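Local coordinates for aminotransferase, class V family protein (Trichomonas vaginalis, PDB 5F8V) that binds pyridoxal 5'-phosphate and probably catalyses amino-group transfer between O-phospho-L-serine and 2-oxoglutarate in serine biosynthesis, at residues A84-F89 and V96-T101; Q166-D169 and P173-I176; S180-R185 and V211-K216. All blocks are in the same frame, centred on the assembly; numbering follows the deposited sequence.

How the contacts relate
The three contacts illustrate how one central sheet is covered on two faces. All are buried and join a covering element to a strand, yet their chemistry differs with place. Contact 1 sets helix 78-89 against strand 95-98 through a tyrosine hydroxyl and a proline ring. Contacts 2 and 3 lie on the other face, where loops rather than helices supply a phenylalanine to strands 174-177 and 209-215: over its ring face in contact 2, at its tip in contact 3. Contact 2 is flanked by exposed loop residues, whereas contact 3 lies nearer the chain's centre. On the helix face Phe89 packs on both strands, CD2 3.7 Å from Ile175 CD1 and CZ 3.6 Å from Ile214 CG2.

Contact 1: residues A84-F89 and V96-T101; sequences AIPFNF and VDYLCT
Tyr98 reaches from its strand to Pro86 and Ile85 on the neighbouring helix, and it does so with its hydroxyl. At the root, CB points neither at the helix nor away from it. The first torsion (chi1 -78°) places CG beside the backbone N, anti to the carbonyl carbon, and the ring then runs back past Val96, two residues earlier on the same strand. There CE2 has Val96 CG2 lying at the ring edge, in the ring plane, 3.7 Å away. The ring also meets that of Tyr152, with planes at about 30°. CZ leads on to the hydroxyl, and OH stands 4.1 Å from Pro86 CD and 4.5 Å from Ile85 CG2. The proline ring and the tyrosine cross at about a right angle; the contact is slight, an oxygen against carbon. The polar need of OH is met elsewhere, by a hydrogen bond with the hydroxyl of Tyr150.

These elements belong to the large domain of a fold type I pyridoxal-phosphate enzyme: helix 78-89 is the connection of a beta-alpha-beta unit that leads from the edge strand 69-75 across the sheet to the parallel strand 95-98. Phe109 and Cys112 of helix 103-115 also pack on Tyr98, and Cys112 touches Pro86 as well.

Pro86 lacks an N-H and the helix is kinked there. Two residues on, Asn88 folds its amide back along the helix, and its ND2 donates to Ala84 O at 2.8 Å (N-H...O angle 168°) and also bonds Met231 O, while OD1 accepts from Tyr233 N and Arg234 NH1. The donor sits above the carbonyl plane of Ala84, whose O also accepts the routine bond from Asn88 N at 3.0 Å.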
ATOM      1  N   ALA A  84      -9.860   7.590   7.051  1.00 13.88           N
ATOM      2  CA  ALA A  84     -10.932   6.599   6.970  1.00 14.11           C
ATOM      3  C   ALA A  84     -11.740   6.469   8.258  1.00 14.28           C
ATOM      4  O   ALA A  84     -12.934   6.194   8.201  1.00 14.40           O
ATOM      5  CB  ALA A  84     -10.382   5.242   6.538  1.00 14.01           C
ATOM      6  N   ILE A  85     -11.108   6.688   9.411  1.00 14.86           N
ATOM      7  CA  ILE A  85     -11.789   6.537  10.701  1.00 14.92           C
ATOM      8  C   ILE A  85     -13.083   7.380  10.791  1.00 15.09           C
ATOM      9  O   ILE A  85     -14.161   6.813  11.019  1.00 15.09           O
ATOM     10  CB  ILE A  85     -10.833   6.797  11.910  1.00 15.02           C
ATOM     11  CG1 ILE A  85      -9.775   5.676  12.049  1.00 15.13           C
ATOM     12  CG2 ILE A  85     -11.606   6.969  13.216  1.00 14.86           C
ATOM     13  CD1 ILE A  85     -10.288   4.265  12.281  1.00 15.25           C
ATOM     14  N   PRO A  86     -12.994   8.717  10.610  1.00 15.13           N
ATOM     15  CA  PRO A  86     -14.230   9.500  10.681  1.00 15.09           C
ATOM     16  C   PRO A  86     -15.246   9.200   9.571  1.00 14.92           C
ATOM     17  O   PRO A  86     -16.442   9.174   9.858  1.00 15.05           O
ATOM     18  CB  PRO A  86     -13.743  10.959  10.625  1.00 15.17           C
ATOM     19  CG  PRO A  86     -12.358  10.897  10.081  1.00 14.94           C
ATOM     20  CD  PRO A  86     -11.809   9.586  10.546  1.00 15.10           C
ATOM     21  N   PHE A  87     -14.791   8.968   8.339  1.00 14.80           N
ATOM     22  CA  PHE A  87     -15.688   8.522   7.257  1.00 14.49           C
ATOM     23  C   PHE A  87     -16.545   7.341   7.705  1.00 14.65           C
ATOM     24  O   PHE A  87     -17.757   7.340   7.476  1.00 14.33           O
ATOM     25  CB  PHE A  87     -14.924   8.108   5.993  1.00 14.65           C
ATOM     26  CG  PHE A  87     -14.611   9.237   5.069  1.00 15.08           C
ATOM     27  CD1 PHE A  87     -15.635   9.901   4.388  1.00 15.00           C
ATOM     28  CD2 PHE A  87     -13.292   9.645   4.860  1.00 15.17           C
ATOM     29  CE1 PHE A  87     -15.349  10.950   3.539  1.00 14.95           C
ATOM     30  CE2 PHE A  87     -13.006  10.696   4.003  1.00 15.13           C
ATOM     31  CZ  PHE A  87     -14.036  11.346   3.339  1.00 15.14           C
ATOM     32  N   ASN A  88     -15.906   6.377   8.376  1.00 14.50           N
ATOM     33  CA  ASN A  88     -16.524   5.104   8.752  1.00 14.56           C
ATOM     34  C   ASN A  88     -17.312   5.080  10.063  1.00 15.07           C
ATOM     35  O   ASN A  88     -18.252   4.292  10.185  1.00 14.69           O
ATOM     36  CB  ASN A  88     -15.451   3.993   8.807  1.00 14.31           C
ATOM     37  CG  ASN A  88     -15.088   3.456   7.434  1.00 14.47           C
ATOM     38  OD1 ASN A  88     -15.746   2.549   6.920  1.00 14.69           O
ATOM     39  ND2 ASN A  88     -14.019   3.990   6.841  1.00 14.22           N
ATOM     40  N   PHE A  89     -16.927   5.899  11.047  1.00 15.51           N
ATOM     41  CA  PHE A  89     -17.413   5.721  12.429  1.00 15.88           C
ATOM     42  C   PHE A  89     -18.084   6.915  13.115  1.00 16.09           C
ATOM     43  O   PHE A  89     -18.517   6.784  14.265  1.00 15.91           O
ATOM     44  CB  PHE A  89     -16.270   5.225  13.329  1.00 16.08           C
ATOM     45  CG  PHE A  89     -15.649   3.934  12.879  1.00 16.18           C
ATOM     46  CD1 PHE A  89     -16.422   2.780  12.730  1.00 16.27           C
ATOM     47  CD2 PHE A  89     -14.276   3.853  12.634  1.00 16.11           C
ATOM     48  CE1 PHE A  89     -15.841   1.589  12.323  1.00 15.79           C
ATOM     49  CE2 PHE A  89     -13.698   2.664  12.231  1.00 15.98           C
ATOM     50  CZ  PHE A  89     -14.483   1.533  12.078  1.00 15.92           C
ATOM     51  N   VAL A  96     -17.018  14.036  17.911  1.00 19.73           N
ATOM     52  CA  VAL A  96     -15.953  13.044  18.048  1.00 19.03           C
ATOM     53  C   VAL A  96     -14.903  13.559  19.027  1.00 18.88           C
ATOM     54  O   VAL A  96     -14.589  14.755  19.035  1.00 18.37           O
ATOM     55  CB  VAL A  96     -15.274  12.699  16.703  1.00 18.48           C
ATOM     56  CG1 VAL A  96     -16.219  11.898  15.820  1.00 17.88           C
ATOM     57  CG2 VAL A  96     -14.758  13.953  15.989  1.00 18.50           C
ATOM     58  N   ASP A  97     -14.369  12.651  19.847  1.00 18.47           N
ATOM     59  CA  ASP A  97     -13.356  12.997  20.845  1.00 17.91           C
ATOM     60  C   ASP A  97     -11.977  12.441  20.467  1.00 17.50           C
ATOM     61  O   ASP A  97     -11.832  11.243  20.165  1.00 17.32           O
ATOM     62  CB  ASP A  97     -13.788  12.512  22.234  1.00 18.06           C
ATOM     63  CG  ASP A  97     -14.810  13.460  22.912  1.00 18.43           C
ATOM     64  OD1 ASP A  97     -14.869  14.659  22.567  1.00 18.22           O
ATOM     65  OD2 ASP A  97     -15.557  13.013  23.810  1.00 18.42           O
ATOM     66  N   TYR A  98     -10.983  13.334  20.485  1.00 16.44           N
ATOM     67  CA  TYR A  98      -9.576  13.013  20.232  1.00 16.20           C
ATOM     68  C   TYR A  98      -8.748  13.415  21.447  1.00 16.41           C
ATOM     69  O   TYR A  98      -8.781  14.572  21.858  1.00 16.46           O
ATOM     70  CB  TYR A  98      -9.088  13.761  18.985  1.00 15.60           C
ATOM     71  CG  TYR A  98      -9.551  13.120  17.693  1.00 15.10           C
ATOM     72  CD1 TYR A  98      -8.705  12.282  16.974  1.00 14.90           C
ATOM     73  CD2 TYR A  98     -10.844  13.326  17.203  1.00 15.15           C
ATOM     74  CE1 TYR A  98      -9.117  11.673  15.806  1.00 15.17           C
ATOM     75  CE2 TYR A  98     -11.271  12.714  16.025  1.00 15.08           C
ATOM     76  CZ  TYR A  98     -10.400  11.890  15.332  1.00 14.95           C
ATOM     77  OH  TYR A  98     -10.781  11.272  14.175  1.00 15.02           O
ATOM     78  N   LEU A  99      -8.044  12.456  22.049  1.00 16.72           N
ATOM     79  CA  LEU A  99      -7.064  12.762  23.096  1.00 16.65           C
ATOM     80  C   LEU A  99      -5.703  12.830  22.416  1.00 16.63           C
ATOM     81  O   LEU A  99      -5.222  11.828  21.878  1.00 16.47           O
ATOM     82  CB  LEU A  99      -7.063  11.706  24.197  1.00 16.52           C
ATOM     83  CG  LEU A  99      -5.976  11.862  25.278  1.00 16.47           C
ATOM     84  CD1 LEU A  99      -6.285  13.001  26.224  1.00 16.41           C
ATOM     85  CD2 LEU A  99      -5.775  10.566  26.050  1.00 16.37           C
ATOM     86  N   CYS A 100      -5.089  14.007  22.451  1.00 17.12           N
ATOM     87  CA  CYS A 100      -3.809  14.250  21.791  1.00 17.47           C
ATOM     88  C   CYS A 100      -2.686  14.240  22.818  1.00 16.90           C
ATOM     89  O   CYS A 100      -2.507  15.202  23.559  1.00 16.92           O
ATOM     90  CB  CYS A 100      -3.855  15.580  21.038  1.00 18.05           C
ATOM     91  SG  CYS A 100      -5.157  15.677  19.782  1.00 19.93           S
ATOM     92  N   THR A 101      -1.952  13.132  22.881  1.00 16.32           N
ATOM     93  CA  THR A 101      -0.840  12.984  23.816  1.00 15.79           C
ATOM     94  C   THR A 101       0.526  13.243  23.170  1.00 15.24           C
ATOM     95  O   THR A 101       1.536  13.287  23.863  1.00 15.11           O
ATOM     96  CB  THR A 101      -0.827  11.579  24.432  1.00 15.68           C
ATOM     97  OG1 THR A 101      -0.776  10.601  23.386  1.00 15.68           O
ATOM     98  CG2 THR A 101      -2.080  11.362  25.293  1.00 16.13           C
TER

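Contact 2: residues Q166-D169 and P173-I176; sequences QFPD and PLII
Ile176 lays its terminal methyl over the face of the Phe167 ring. CD1 is 3.8 Å from the ring centroid and only 11° off the normal, a CH-pi contact near the ring centre, and the two side chains meet at about a right angle. A long branch makes this possible: CG1 stands anti to the carbonyl carbon and CD1 continues outward in an extended chain (chi2 -172°), so that the strand can reach the aromatic group with one methyl. Leu174 presses on the base of the same side chain. Its CD1 approaches obliquely and meets Phe167 CB at 3.7 Å and the near side of the ring, with Phe167 CG at 4.0 Å and Phe167 CD2 at 3.9 Å, while Ile176 CD1 takes the face.

Leu174 and Ile176 share a face of strand 174-177, a parallel inner strand of the seven-stranded mixed sheet of the fold type I large domain, while Ile175 between them turns to the other face and touches helix 78-89. The loop 166-169 thereby lies on the sheet face opposite that helix; Tyr153 of strand 148-154 and Val193 of strand 193-199 extend the apolar surface around Phe167.

Packing slackens toward Pro168. Its CD comes no nearer than 4.3 Å to Leu174 CD2, and its carbonyl O is 4.0 Å from Leu174 CD1. Phe167 itself remains partly exposed, while Leu174, Ile176 and Pro168 are buried. Beyond, the loop gives way to solvent: Gln166 and Asp169 flank the two apolar residues and are exposed, and the CB of Asp169 points away from the strand. Asp169 is nevertheless tied to the body of the protein, since its backbone O accepts a hydrogen bond from Arg139 NE.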
ATOM      1  N   GLN A 166      -2.682   0.812  30.326  1.00 22.18           N
ATOM      2  CA  GLN A 166      -4.004   0.192  30.154  1.00 23.29           C
ATOM      3  C   GLN A 166      -4.911   1.124  29.354  1.00 22.40           C
ATOM      4  O   GLN A 166      -4.633   2.318  29.261  1.00 22.17           O
ATOM      5  CB  GLN A 166      -4.623  -0.124  31.523  1.00 25.48           C
ATOM      6  CG  GLN A 166      -5.007   1.101  32.346  1.00 26.94           C
ATOM      7  CD  GLN A 166      -5.027   0.838  33.842  1.00 29.73           C
ATOM      8  OE1 GLN A 166      -6.086   0.843  34.474  1.00 30.96           O
ATOM      9  NE2 GLN A 166      -3.850   0.615  34.419  1.00 31.24           N
ATOM     10  N   PHE A 167      -5.986   0.588  28.773  1.00 21.42           N
ATOM     11  CA  PHE A 167      -6.921   1.415  27.994  1.00 20.79           C
ATOM     12  C   PHE A 167      -7.602   2.447  28.904  1.00 20.56           C
ATOM     13  O   PHE A 167      -7.870   2.151  30.065  1.00 19.44           O
ATOM     14  CB  PHE A 167      -8.011   0.570  27.315  1.00 20.48           C
ATOM     15  CG  PHE A 167      -7.515  -0.367  26.230  1.00 20.38           C
ATOM     16  CD1 PHE A 167      -6.209  -0.315  25.719  1.00 19.72           C
ATOM     17  CD2 PHE A 167      -8.394  -1.302  25.691  1.00 20.06           C
ATOM     18  CE1 PHE A 167      -5.805  -1.188  24.728  1.00 19.88           C
ATOM     19  CE2 PHE A 167      -7.989  -2.169  24.690  1.00 19.50           C
ATOM     20  CZ  PHE A 167      -6.696  -2.116  24.211  1.00 19.52           C
ATOM     21  N   PRO A 168      -7.867   3.663  28.381  1.00 20.94           N
ATOM     22  CA  PRO A 168      -8.666   4.624  29.141  1.00 21.54           C
ATOM     23  C   PRO A 168     -10.086   4.123  29.429  1.00 22.28           C
ATOM     24  O   PRO A 168     -10.600   3.250  28.714  1.00 21.90           O
ATOM     25  CB  PRO A 168      -8.729   5.849  28.222  1.00 21.12           C
ATOM     26  CG  PRO A 168      -7.582   5.704  27.294  1.00 21.22           C
ATOM     27  CD  PRO A 168      -7.416   4.229  27.098  1.00 20.99           C
ATOM     28  N   ASP A 169     -10.684   4.675  30.482  1.00 22.79           N
ATOM     29  CA  ASP A 169     -12.073   4.427  30.842  1.00 23.61           C
ATOM     30  C   ASP A 169     -12.914   5.634  30.418  1.00 22.17           C
ATOM     31  O   ASP A 169     -12.857   6.691  31.046  1.00 21.37           O
ATOM     32  CB  ASP A 169     -12.174   4.191  32.354  1.00 25.59           C
ATOM     33  CG  ASP A 169     -13.564   3.772  32.802  1.00 27.89           C
ATOM     34  OD1 ASP A 169     -14.337   3.228  31.977  1.00 30.59           O
ATOM     35  OD2 ASP A 169     -13.873   3.968  34.000  1.00 29.37           O
ATOM     36  N   PRO A 173     -16.888   4.261  22.505  1.00 20.18           N
ATOM     37  CA  PRO A 173     -15.946   3.206  22.117  1.00 19.87           C
ATOM     38  C   PRO A 173     -14.583   3.762  21.694  1.00 18.62           C
ATOM     39  O   PRO A 173     -14.505   4.845  21.110  1.00 18.61           O
ATOM     40  CB  PRO A 173     -16.647   2.497  20.947  1.00 19.92           C
ATOM     41  CG  PRO A 173     -17.724   3.418  20.502  1.00 20.36           C
ATOM     42  CD  PRO A 173     -18.127   4.212  21.707  1.00 20.50           C
ATOM     43  N   LEU A 174     -13.530   3.022  22.009  1.00 17.56           N
ATOM     44  CA  LEU A 174     -12.159   3.463  21.759  1.00 16.40           C
ATOM     45  C   LEU A 174     -11.767   3.188  20.322  1.00 15.71           C
ATOM     46  O   LEU A 174     -12.062   2.108  19.780  1.00 15.20           O
ATOM     47  CB  LEU A 174     -11.184   2.731  22.679  1.00 16.52           C
ATOM     48  CG  LEU A 174     -11.363   2.931  24.189  1.00 16.45           C
ATOM     49  CD1 LEU A 174     -10.566   1.878  24.942  1.00 16.40           C
ATOM     50  CD2 LEU A 174     -10.960   4.333  24.618  1.00 16.44           C
ATOM     51  N   ILE A 175     -11.104   4.163  19.710  1.00 14.48           N
ATOM     52  CA  ILE A 175     -10.418   3.951  18.443  1.00 13.79           C
ATOM     53  C   ILE A 175      -8.943   4.235  18.700  1.00 13.03           C
ATOM     54  O   ILE A 175      -8.587   5.366  19.035  1.00 12.58           O
ATOM     55  CB  ILE A 175     -10.969   4.843  17.319  1.00 13.44           C
ATOM     56  CG1 ILE A 175     -12.445   4.485  17.076  1.00 13.45           C
ATOM     57  CG2 ILE A 175     -10.132   4.655  16.059  1.00 13.64           C
ATOM     58  CD1 ILE A 175     -13.087   5.123  15.876  1.00 13.11           C
ATOM     59  N   ILE A 176      -8.106   3.209  18.538  1.00 11.91           N
ATOM     60  CA  ILE A 176      -6.755   3.224  19.060  1.00 11.66           C
ATOM     61  C   ILE A 176      -5.715   3.072  17.942  1.00 11.59           C
ATOM     62  O   ILE A 176      -5.724   2.079  17.197  1.00 11.57           O
ATOM     63  CB  ILE A 176      -6.537   2.120  20.130  1.00 11.43           C
ATOM     64  CG1 ILE A 176      -7.746   2.030  21.079  1.00 11.22           C
ATOM     65  CG2 ILE A 176      -5.249   2.375  20.891  1.00 11.34           C
ATOM     66  CD1 ILE A 176      -7.568   1.111  22.268  1.00 11.22           C
TER

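Contact 3: residues S180-R185 and V211-K216; sequences SNFLSR and VVIIRK
A type II beta turn, Asn181 to Ser184, presents Phe182 to the antiparallel strand 209-215 of the large-domain sheet. This is the one strand that runs against its neighbours in the fold type I core, and it comes shortly after Lys202, the residue modified by pyridoxal phosphate. The contact joins the loop after strand 174-177 to the strand next to the outermost strand 69-75.

Phe182 does all the reaching from the turn. Its CG is anti to the backbone N (chi1 -166°), which sends the ring out of the turn and toward the strand until CZ meets two methyls of the strand, Val211 CG1 and Ile213 CD1, each 3.9 Å away. The isoleucine methyl arrives at the ring edge, close to the ring plane. Val211 CG1 comes in obliquely and extends to Phe182 CE1 as well, at 4.0 Å, while the two side chains cross at about a right angle. Val211 and Ile213, two apart along the strand, both point at the loop; Val212 faces the other way. Leu63 of helix 46-63 touches both Phe182 and Ile213, and Ile196 and Ala198 of the adjacent strand 193-199 also touch Phe182.

The next residue in the turn adds cover from the loop itself, since Leu183 CD2 stands 4.2 Å above one face of the Phe182 ring, offset toward its rim. Leu183 has the positive phi (65°) expected at the third position of a type II turn. The turn is closed by a double grip on one oxygen: Asn181 O accepts from Ser184 N at 3.1 Å and, from the same face of the carbonyl plane, from Ser184 OG at 2.7 Å.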
ATOM      1  N   SER A 180       2.877   1.847  16.552  1.00 12.86           N
ATOM      2  CA  SER A 180       4.214   1.594  17.096  1.00 12.91           C
ATOM      3  C   SER A 180       4.285   0.615  18.275  1.00 12.78           C
ATOM      4  O   SER A 180       5.373   0.389  18.804  1.00 13.12           O
ATOM      5  CB  SER A 180       4.859   2.926  17.482  1.00 13.02           C
ATOM      6  OG  SER A 180       4.027   3.641  18.374  1.00 12.95           O
ATOM      7  N   ASN A 181       3.161   0.034  18.702  1.00 12.74           N
ATOM      8  CA  ASN A 181       3.214  -1.024  19.729  1.00 12.74           C
ATOM      9  C   ASN A 181       2.342  -2.266  19.460  1.00 12.81           C
ATOM     10  O   ASN A 181       2.122  -3.086  20.363  1.00 12.32           O
ATOM     11  CB  ASN A 181       2.972  -0.426  21.135  1.00 12.59           C
ATOM     12  CG  ASN A 181       1.500  -0.196  21.457  1.00 12.71           C
ATOM     13  OD1 ASN A 181       0.634  -0.269  20.594  1.00 13.06           O
ATOM     14  ND2 ASN A 181       1.219   0.095  22.720  1.00 13.00           N
ATOM     15  N   PHE A 182       1.893  -2.424  18.216  1.00 13.23           N
ATOM     16  CA  PHE A 182       1.002  -3.526  17.850  1.00 13.58           C
ATOM     17  C   PHE A 182       1.765  -4.824  17.927  1.00 13.67           C
ATOM     18  O   PHE A 182       2.848  -4.931  17.351  1.00 14.27           O
ATOM     19  CB  PHE A 182       0.467  -3.349  16.425  1.00 13.66           C
ATOM     20  CG  PHE A 182      -0.687  -4.248  16.087  1.00 13.61           C
ATOM     21  CD1 PHE A 182      -0.613  -5.131  15.011  1.00 13.67           C
ATOM     22  CD2 PHE A 182      -1.865  -4.183  16.817  1.00 13.53           C
ATOM     23  CE1 PHE A 182      -1.690  -5.951  14.687  1.00 13.85           C
ATOM     24  CE2 PHE A 182      -2.944  -4.996  16.501  1.00 13.62           C
ATOM     25  CZ  PHE A 182      -2.857  -5.880  15.436  1.00 13.75           C
ATOM     26  N   LEU A 183       1.198  -5.793  18.643  1.00 13.66           N
ATOM     27  CA  LEU A 183       1.806  -7.121  18.871  1.00 13.65           C
ATOM     28  C   LEU A 183       3.102  -7.071  19.703  1.00 13.30           C
ATOM     29  O   LEU A 183       3.933  -7.981  19.632  1.00 12.95           O
ATOM     30  CB  LEU A 183       2.013  -7.881  17.550  1.00 13.78           C
ATOM     31  CG  LEU A 183       0.774  -7.978  16.650  1.00 13.95           C
ATOM     32  CD1 LEU A 183       1.172  -8.352  15.237  1.00 14.11           C
ATOM     33  CD2 LEU A 183      -0.233  -8.981  17.216  1.00 14.19           C
ATOM     34  N   SER A 184       3.250  -6.016  20.508  1.00 13.49           N
ATOM     35  CA  SER A 184       4.332  -5.918  21.481  1.00 13.55           C
ATOM     36  C   SER A 184       3.858  -6.387  22.850  1.00 13.67           C
ATOM     37  O   SER A 184       4.670  -6.518  23.759  1.00 13.63           O
ATOM     38  CB  SER A 184       4.844  -4.481  21.565  1.00 13.64           C
ATOM     39  OG  SER A 184       3.929  -3.644  22.247  1.00 13.91           O
ATOM     40  N   ARG A 185       2.546  -6.618  22.990  1.00 13.79           N
ATOM     41  CA  ARG A 185       1.946  -7.105  24.227  1.00 14.37           C
ATOM     42  C   ARG A 185       0.502  -7.587  24.001  1.00 14.77           C
ATOM     43  O   ARG A 185      -0.103  -7.276  22.968  1.00 14.48           O
ATOM     44  CB  ARG A 185       1.957  -6.007  25.293  1.00 14.31           C
ATOM     45  CG  ARG A 185       1.317  -4.709  24.843  1.00 14.46           C
ATOM     46  CD  ARG A 185       1.354  -3.700  25.969  1.00 14.68           C
ATOM     47  NE  ARG A 185       0.662  -2.464  25.623  1.00 14.76           N
ATOM     48  CZ  ARG A 185       0.795  -1.307  26.281  1.00 15.06           C
ATOM     49  NH1 ARG A 185       1.588  -1.203  27.352  1.00 14.98           N
ATOM     50  NH2 ARG A 185       0.118  -0.241  25.873  1.00 14.95           N
ATOM     51  N   VAL A 211      -3.047  -3.070   9.358  1.00 13.58           N
ATOM     52  CA  VAL A 211      -4.087  -3.913   9.930  1.00 13.95           C
ATOM     53  C   VAL A 211      -5.148  -3.004  10.532  1.00 14.40           C
ATOM     54  O   VAL A 211      -4.818  -2.051  11.240  1.00 13.77           O
ATOM     55  CB  VAL A 211      -3.511  -4.864  11.006  1.00 14.11           C
ATOM     56  CG1 VAL A 211      -4.586  -5.380  11.955  1.00 14.04           C
ATOM     57  CG2 VAL A 211      -2.785  -6.016  10.329  1.00 14.12           C
ATOM     58  N   VAL A 212      -6.418  -3.306  10.246  1.00 15.00           N
ATOM     59  CA  VAL A 212      -7.539  -2.637  10.897  1.00 15.22           C
ATOM     60  C   VAL A 212      -8.427  -3.719  11.516  1.00 15.09           C
ATOM     61  O   VAL A 212      -8.850  -4.653  10.831  1.00 15.32           O
ATOM     62  CB  VAL A 212      -8.346  -1.751   9.920  1.00 15.70           C
ATOM     63  CG1 VAL A 212      -9.269  -0.818  10.688  1.00 15.75           C
ATOM     64  CG2 VAL A 212      -7.420  -0.935   9.026  1.00 15.68           C
ATOM     65  N   ILE A 213      -8.675  -3.596  12.817  1.00 15.03           N
ATOM     66  CA  ILE A 213      -9.512  -4.530  13.564  1.00 14.99           C
ATOM     67  C   ILE A 213     -10.725  -3.757  14.042  1.00 15.07           C
ATOM     68  O   ILE A 213     -10.570  -2.771  14.766  1.00 14.83           O
ATOM     69  CB  ILE A 213      -8.742  -5.135  14.758  1.00 15.14           C
ATOM     70  CG1 ILE A 213      -7.601  -6.020  14.238  1.00 15.16           C
ATOM     71  CG2 ILE A 213      -9.681  -5.928  15.668  1.00 15.05           C
ATOM     72  CD1 ILE A 213      -6.668  -6.551  15.310  1.00 15.51           C
ATOM     73  N   ILE A 214     -11.924  -4.204  13.647  1.00 15.17           N
ATOM     74  CA  ILE A 214     -13.163  -3.423  13.839  1.00 15.23           C
ATOM     75  C   ILE A 214     -14.258  -4.242  14.518  1.00 16.06           C
ATOM     76  O   ILE A 214     -14.554  -5.358  14.084  1.00 15.26           O
ATOM     77  CB  ILE A 214     -13.730  -2.910  12.492  1.00 14.73           C
ATOM     78  CG1 ILE A 214     -12.639  -2.202  11.676  1.00 14.47           C
ATOM     79  CG2 ILE A 214     -14.934  -1.986  12.730  1.00 14.57           C
ATOM     80  CD1 ILE A 214     -13.009  -1.908  10.238  1.00 14.00           C
ATOM     81  N   ARG A 215     -14.865  -3.677  15.566  1.00 17.06           N
ATOM     82  CA  ARG A 215     -15.992  -4.324  16.251  1.00 18.77           C
ATOM     83  C   ARG A 215     -17.207  -4.259  15.308  1.00 18.76           C
ATOM     84  O   ARG A 215     -17.502  -3.198  14.757  1.00 17.34           O
ATOM     85  CB  ARG A 215     -16.294  -3.610  17.577  1.00 20.13           C
ATOM     86  CG  ARG A 215     -17.045  -4.456  18.604  1.00 21.71           C
ATOM     87  CD  ARG A 215     -18.048  -3.629  19.395  1.00 23.27           C
ATOM     88  NE  ARG A 215     -17.483  -2.799  20.448  1.00 25.36           N
ATOM     89  CZ  ARG A 215     -18.016  -1.664  20.909  1.00 26.02           C
ATOM     90  NH1 ARG A 215     -19.159  -1.170  20.426  1.00 26.83           N
ATOM     91  NH2 ARG A 215     -17.385  -1.004  21.876  1.00 27.08           N
ATOM     92  N   LYS A 216     -17.895  -5.385  15.125  1.00 19.73           N
ATOM     93  CA  LYS A 216     -18.916  -5.519  14.058  1.00 20.76           C
ATOM     94  C   LYS A 216     -20.087  -4.522  14.084  1.00 20.58           C
ATOM     95  O   LYS A 216     -20.517  -4.075  13.019  1.00 20.94           O
ATOM     96  CB  LYS A 216     -19.451  -6.961  13.989  1.00 21.33           C
ATOM     97  CG  LYS A 216     -18.474  -7.913  13.335  1.00 21.61           C
ATOM     98  CD  LYS A 216     -18.909  -9.361  13.438  1.00 22.47           C
ATOM     99  CE  LYS A 216     -17.927 -10.250  12.700  1.00 23.00           C
ATOM    100  NZ  LYS A 216     -18.172 -11.690  12.964  1.00 23.80           N
TER